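Local coordinates for protein glycosyl hydrolase, family 38 (Enterococcus faecalis, PDB 5KBP) that probably hydrolyses alpha-mannosidic linkages in carbohydrates as a family 38 glycoside hydrolase, at residues I746-G758 with E767-G779. Sequence-based numbering, arbitrary orientation.
Sequences IAVTLIRCVGELG and EAQCQGEYTFKYG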
loop_
_atom_site.group_PDB
_atom_site.type_symbol
_atom_site.label_atom_id
_atom_site.label_comp_id
_atom_site.label_asym_id
_atom_site.label_seq_id
_atom_site.Cartn_x
_atom_site.Cartn_y
_atom_site.Cartn_z
ATOM N N ILE A 746 -2.616 -31.094 -21.442
ATOM C CA ILE A 746 -2.617 -29.687 -21.059
ATOM C C ILE A 746 -2.255 -29.596 -19.583
ATOM O O ILE A 746 -2.955 -30.148 -18.728
ATOM C CB ILE A 746 -3.979 -29.034 -21.331
ATOM C CG1 ILE A 746 -4.372 -29.208 -22.799
ATOM C CG2 ILE A 746 -3.938 -27.563 -20.964
ATOM C CD1 ILE A 746 -5.722 -28.617 -23.135
ATOM N N ALA A 747 -1.159 -28.908 -19.283
ATOM C CA ALA A 747 -0.692 -28.723 -17.915
ATOM C C ALA A 747 -0.800 -27.244 -17.572
ATOM O O ALA A 747 -0.086 -26.414 -18.146
ATOM C CB ALA A 747 0.741 -29.225 -17.753
ATOM N N VAL A 748 -1.693 -26.914 -16.644
ATOM C CA VAL A 748 -1.874 -25.546 -16.174
ATOM C C VAL A 748 -1.113 -25.385 -14.868
ATOM O O VAL A 748 -1.327 -26.146 -13.916
ATOM C CB VAL A 748 -3.364 -25.207 -15.990
ATOM C CG1 VAL A 748 -3.516 -23.825 -15.370
ATOM C CG2 VAL A 748 -4.097 -25.284 -17.321
ATOM N N THR A 749 -0.221 -24.398 -14.821
ATOM C CA THR A 749 0.567 -24.140 -13.623
ATOM C C THR A 749 -0.285 -23.408 -12.596
ATOM O O THR A 749 -0.837 -22.340 -12.886
ATOM C CB THR A 749 1.811 -23.323 -13.962
ATOM O OG1 THR A 749 2.615 -24.044 -14.901
ATOM C CG2 THR A 749 2.624 -23.048 -12.704
ATOM N N LEU A 750 -0.384 -23.975 -11.397
ATOM C CA LEU A 750 -1.167 -23.363 -10.333
ATOM C C LEU A 750 -0.347 -22.360 -9.526
ATOM O O LEU A 750 -0.802 -21.239 -9.277
ATOM C CB LEU A 750 -1.735 -24.446 -9.412
ATOM C CG LEU A 750 -2.641 -25.489 -10.068
ATOM C CD1 LEU A 750 -3.134 -26.491 -9.038
ATOM C CD2 LEU A 750 -3.808 -24.818 -10.774
ATOM N N ILE A 751 0.860 -22.744 -9.120
ATOM C CA ILE A 751 1.683 -21.905 -8.259
ATOM C C ILE A 751 3.138 -22.305 -8.463
ATOM O O ILE A 751 3.455 -23.486 -8.624
ATOM C CB ILE A 751 1.240 -22.027 -6.779
ATOM C CG1 ILE A 751 1.961 -21.006 -5.897
ATOM C CG2 ILE A 751 1.459 -23.442 -6.254
ATOM C CD1 ILE A 751 1.457 -20.987 -4.467
ATOM N N ARG A 752 4.018 -21.305 -8.485
ATOM C CA ARG A 752 5.451 -21.533 -8.648
ATOM C C ARG A 752 6.188 -20.688 -7.622
ATOM O O ARG A 752 5.975 -19.473 -7.551
ATOM C CB ARG A 752 5.914 -21.193 -10.067
ATOM C CG ARG A 752 7.340 -21.624 -10.368
ATOM C CD ARG A 752 7.694 -21.417 -11.832
ATOM N NE ARG A 752 7.837 -20.004 -12.169
ATOM C CZ ARG A 752 8.979 -19.331 -12.083
ATOM N NH1 ARG A 752 9.026 -18.047 -12.410
ATOM N NH2 ARG A 752 10.077 -19.946 -11.667
ATOM N N CYS A 753 7.054 -21.326 -6.840
ATOM C CA CYS A 753 7.675 -20.706 -5.677
ATOM C C CYS A 753 9.188 -20.691 -5.848
ATOM O O CYS A 753 9.807 -21.744 -6.027
ATOM C CB CYS A 753 7.285 -21.455 -4.402
ATOM S SG CYS A 753 5.519 -21.863 -4.306
ATOM N N VAL A 754 9.780 -19.497 -5.783
ATOM C CA VAL A 754 11.221 -19.312 -5.887
ATOM C C VAL A 754 11.665 -18.359 -4.782
ATOM O O VAL A 754 10.849 -17.771 -4.073
ATOM C CB VAL A 754 11.645 -18.781 -7.269
ATOM C CG1 VAL A 754 11.469 -19.863 -8.323
ATOM C CG2 VAL A 754 10.835 -17.544 -7.627
ATOM N N GLY A 755 12.980 -18.207 -4.647
ATOM C CA GLY A 755 13.521 -17.431 -3.547
ATOM C C GLY A 755 14.336 -16.210 -3.927
ATOM O O GLY A 755 14.754 -15.449 -3.049
ATOM N N GLU A 756 14.572 -16.003 -5.221
ATOM C CA GLU A 756 15.391 -14.887 -5.676
ATOM C C GLU A 756 14.745 -14.222 -6.882
ATOM O O GLU A 756 13.975 -14.843 -7.619
ATOM C CB GLU A 756 16.812 -15.333 -6.044
ATOM C CG GLU A 756 16.869 -16.318 -7.199
ATOM C CD GLU A 756 18.255 -16.435 -7.798
ATOM O OE1 GLU A 756 19.124 -15.607 -7.451
ATOM O OE2 GLU A 756 18.474 -17.351 -8.618
ATOM N N LEU A 757 15.075 -12.942 -7.073
ATOM C CA LEU A 757 14.610 -12.219 -8.253
ATOM C C LEU A 757 15.285 -12.748 -9.512
ATOM O O LEU A 757 14.612 -13.137 -10.473
ATOM C CB LEU A 757 14.871 -10.719 -8.079
ATOM C CG LEU A 757 14.404 -9.716 -9.145
ATOM C CD1 LEU A 757 14.148 -8.366 -8.504
ATOM C CD2 LEU A 757 15.407 -9.561 -10.287
ATOM N N GLY A 758 16.616 -12.767 -9.523
ATOM C CA GLY A 758 17.373 -13.246 -10.664
ATOM C C GLY A 758 18.013 -12.136 -11.473
ATOM O O GLY A 758 18.444 -11.119 -10.920
ATOM N N GLU A 767 9.311 -13.751 -0.096
ATOM C CA GLU A 767 7.866 -13.723 -0.298
ATOM C C GLU A 767 7.461 -14.178 -1.694
ATOM O O GLU A 767 6.263 -14.339 -1.951
ATOM C CB GLU A 767 7.321 -12.323 -0.017
ATOM C CG GLU A 767 7.365 -11.948 1.456
ATOM C CD GLU A 767 6.846 -10.550 1.721
ATOM O OE1 GLU A 767 6.659 -10.202 2.905
ATOM O OE2 GLU A 767 6.627 -9.801 0.747
ATOM N N ALA A 768 8.424 -14.381 -2.596
ATOM C CA ALA A 768 8.145 -15.034 -3.868
ATOM C C ALA A 768 7.900 -16.528 -3.709
ATOM O O ALA A 768 7.504 -17.182 -4.681
ATOM C CB ALA A 768 9.297 -14.800 -4.846
ATOM N N GLN A 769 8.133 -17.082 -2.516
ATOM C CA GLN A 769 7.818 -18.478 -2.246
ATOM C C GLN A 769 6.323 -18.717 -2.088
ATOM O O GLN A 769 5.911 -19.878 -1.989
ATOM C CB GLN A 769 8.555 -18.952 -0.991
ATOM C CG GLN A 769 10.074 -18.912 -1.093
ATOM C CD GLN A 769 10.644 -20.019 -1.962
ATOM O OE1 GLN A 769 9.907 -20.819 -2.536
ATOM N NE2 GLN A 769 11.967 -20.072 -2.057
ATOM N N CYS A 770 5.517 -17.656 -2.040
ATOM C CA CYS A 770 4.057 -17.752 -2.063
ATOM C C CYS A 770 3.533 -18.669 -0.960
ATOM O O CYS A 770 2.761 -19.599 -1.203
ATOM C CB CYS A 770 3.567 -18.215 -3.436
ATOM S SG CYS A 770 4.035 -17.126 -4.794
ATOM N N GLN A 771 3.961 -18.399 0.268
ATOM C CA GLN A 771 3.514 -19.182 1.408
ATOM C C GLN A 771 2.139 -18.713 1.871
ATOM O O GLN A 771 1.862 -17.512 1.921
ATOM C CB GLN A 771 4.515 -19.073 2.561
ATOM C CG GLN A 771 5.936 -19.508 2.216
ATOM C CD GLN A 771 6.065 -21.007 2.019
ATOM O OE1 GLN A 771 6.318 -21.750 2.968
ATOM N NE2 GLN A 771 5.900 -21.459 0.781
ATOM N N GLY A 772 1.274 -19.671 2.204
ATOM C CA GLY A 772 -0.003 -19.358 2.801
ATOM C C GLY A 772 -1.143 -20.023 2.060
ATOM O O GLY A 772 -0.944 -20.948 1.266
ATOM N N GLU A 773 -2.352 -19.533 2.333
ATOM C CA GLU A 773 -3.566 -20.091 1.754
ATOM C C GLU A 773 -3.771 -19.582 0.333
ATOM O O GLU A 773 -3.577 -18.396 0.047
ATOM C CB GLU A 773 -4.777 -19.722 2.614
ATOM C CG GLU A 773 -4.724 -20.232 4.048
ATOM C CD GLU A 773 -5.427 -21.563 4.221
ATOM O OE1 GLU A 773 -5.113 -22.284 5.192
ATOM O OE2 GLU A 773 -6.296 -21.889 3.385
ATOM N N TYR A 774 -4.175 -20.486 -0.558
ATOM C CA TYR A 774 -4.422 -20.143 -1.951
ATOM C C TYR A 774 -5.617 -20.928 -2.468
ATOM O O TYR A 774 -5.849 -22.072 -2.071
ATOM C CB TYR A 774 -3.197 -20.423 -2.833
ATOM C CG TYR A 774 -2.095 -19.401 -2.683
ATOM C CD1 TYR A 774 -1.120 -19.539 -1.703
ATOM C CD2 TYR A 774 -2.032 -18.292 -3.517
ATOM C CE1 TYR A 774 -0.115 -18.603 -1.560
ATOM C CE2 TYR A 774 -1.029 -17.351 -3.382
ATOM C CZ TYR A 774 -0.074 -17.513 -2.403
ATOM O OH TYR A 774 0.926 -16.577 -2.266
ATOM N N THR A 775 -6.375 -20.295 -3.360
ATOM C CA THR A 775 -7.528 -20.914 -4.004
ATOM C C THR A 775 -7.431 -20.666 -5.500
ATOM O O THR A 775 -7.410 -19.512 -5.939
ATOM C CB THR A 775 -8.843 -20.354 -3.455
ATOM O OG1 THR A 775 -8.930 -20.618 -2.050
ATOM C CG2 THR A 775 -10.028 -20.993 -4.164
ATOM N N PHE A 776 -7.373 -21.743 -6.278
ATOM C CA PHE A 776 -7.244 -21.670 -7.728
ATOM C C PHE A 776 -8.566 -22.077 -8.364
ATOM O O PHE A 776 -9.063 -23.182 -8.120
ATOM C CB PHE A 776 -6.109 -22.568 -8.221
ATOM C CG PHE A 776 -4.839 -22.421 -7.434
ATOM C CD1 PHE A 776 -4.008 -21.334 -7.633
ATOM C CD2 PHE A 776 -4.479 -23.370 -6.491
ATOM C CE1 PHE A 776 -2.840 -21.192 -6.905
ATOM C CE2 PHE A 776 -3.312 -23.238 -5.762
ATOM C CZ PHE A 776 -2.491 -22.146 -5.970
ATOM N N LYS A 777 -9.129 -21.186 -9.178
ATOM C CA LYS A 777 -10.395 -21.420 -9.859
ATOM C C LYS A 777 -10.125 -21.694 -11.332
ATOM O O LYS A 777 -9.511 -20.871 -12.019
ATOM C CB LYS A 777 -11.336 -20.226 -9.696
ATOM C CG LYS A 777 -11.783 -19.980 -8.265
ATOM C CD LYS A 777 -12.764 -18.821 -8.185
ATOM C CE LYS A 777 -13.219 -18.581 -6.756
ATOM N NZ LYS A 777 -14.179 -17.448 -6.659
ATOM N N TYR A 778 -10.589 -22.844 -11.811
ATOM C CA TYR A 778 -10.406 -23.249 -13.198
ATOM C C TYR A 778 -11.516 -24.235 -13.548
ATOM O O TYR A 778 -12.304 -24.638 -12.688
ATOM C CB TYR A 778 -9.007 -23.836 -13.422
ATOM C CG TYR A 778 -8.637 -24.982 -12.502
ATOM C CD1 TYR A 778 -8.294 -24.753 -11.174
ATOM C CD2 TYR A 778 -8.608 -26.289 -12.967
ATOM C CE1 TYR A 778 -7.951 -25.796 -10.333
ATOM C CE2 TYR A 778 -8.264 -27.338 -12.133
ATOM C CZ TYR A 778 -7.936 -27.086 -10.817
ATOM O OH TYR A 778 -7.591 -28.123 -9.981
ATOM N N GLY A 779 -11.582 -24.615 -14.822
ATOM C CA GLY A 779 -12.658 -25.489 -15.253
ATOM C C GLY A 779 -12.367 -26.167 -16.573
ATOM O O GLY A 779 -11.377 -25.881 -17.248
#
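With CG beside the backbone N (chi1 -47°), F776 sends its ring up to the backbone of L750, whose CB makes a CH-pi contact, 4.0 Å above the F776 ring plane and over its centre. The neighbouring I751 has a fully extended side chain, CG1 anti to the backbone N (chi1 -172°), and this carries CD1 over the face of the Y774 ring, 4.1 Å from its centroid, in a second CH-pi contact. The same methyl lies 3.6 Å from C770 CB, while I751 CB meets the far end of the phenylalanine at CZ; the two side chains cross at about a right angle. L750 CD2 reaches beyond the ring to Y778 CE1, 4.3 Å away. L750 and I751 can both take part because they form a classic beta bulge opposite L674, which turns two consecutive residues toward strand 772-779. The strands run nearly antiparallel, at 160°, but belong to different antiparallel sheets of the C-terminal beta region: one pairs with strand 672-679, the other with strand 659-667. Their axes approach to 8.5 Å, so the apolar layer between them joins sheet to sheet, and helix 304-332 adds V304 beside I751 and Y305 beside Y774 and C770. Past the bulge the two segments close in on each other at the end of a 3-10 segment, 767-769. A weak backbone bond runs from V754 N to A768 O (3.4 Å), and V754 CG2 touches the methyl of A768. Q769 folds its amide back along the backbone of C753 and V754, with OE1 3.3 Å from C753 CB; this oxygen accepts from D671 N. Q771 NE2 donates to Q769 O from above the carbonyl plane, and the guanidinium of R752 forms a salt bridge with D567.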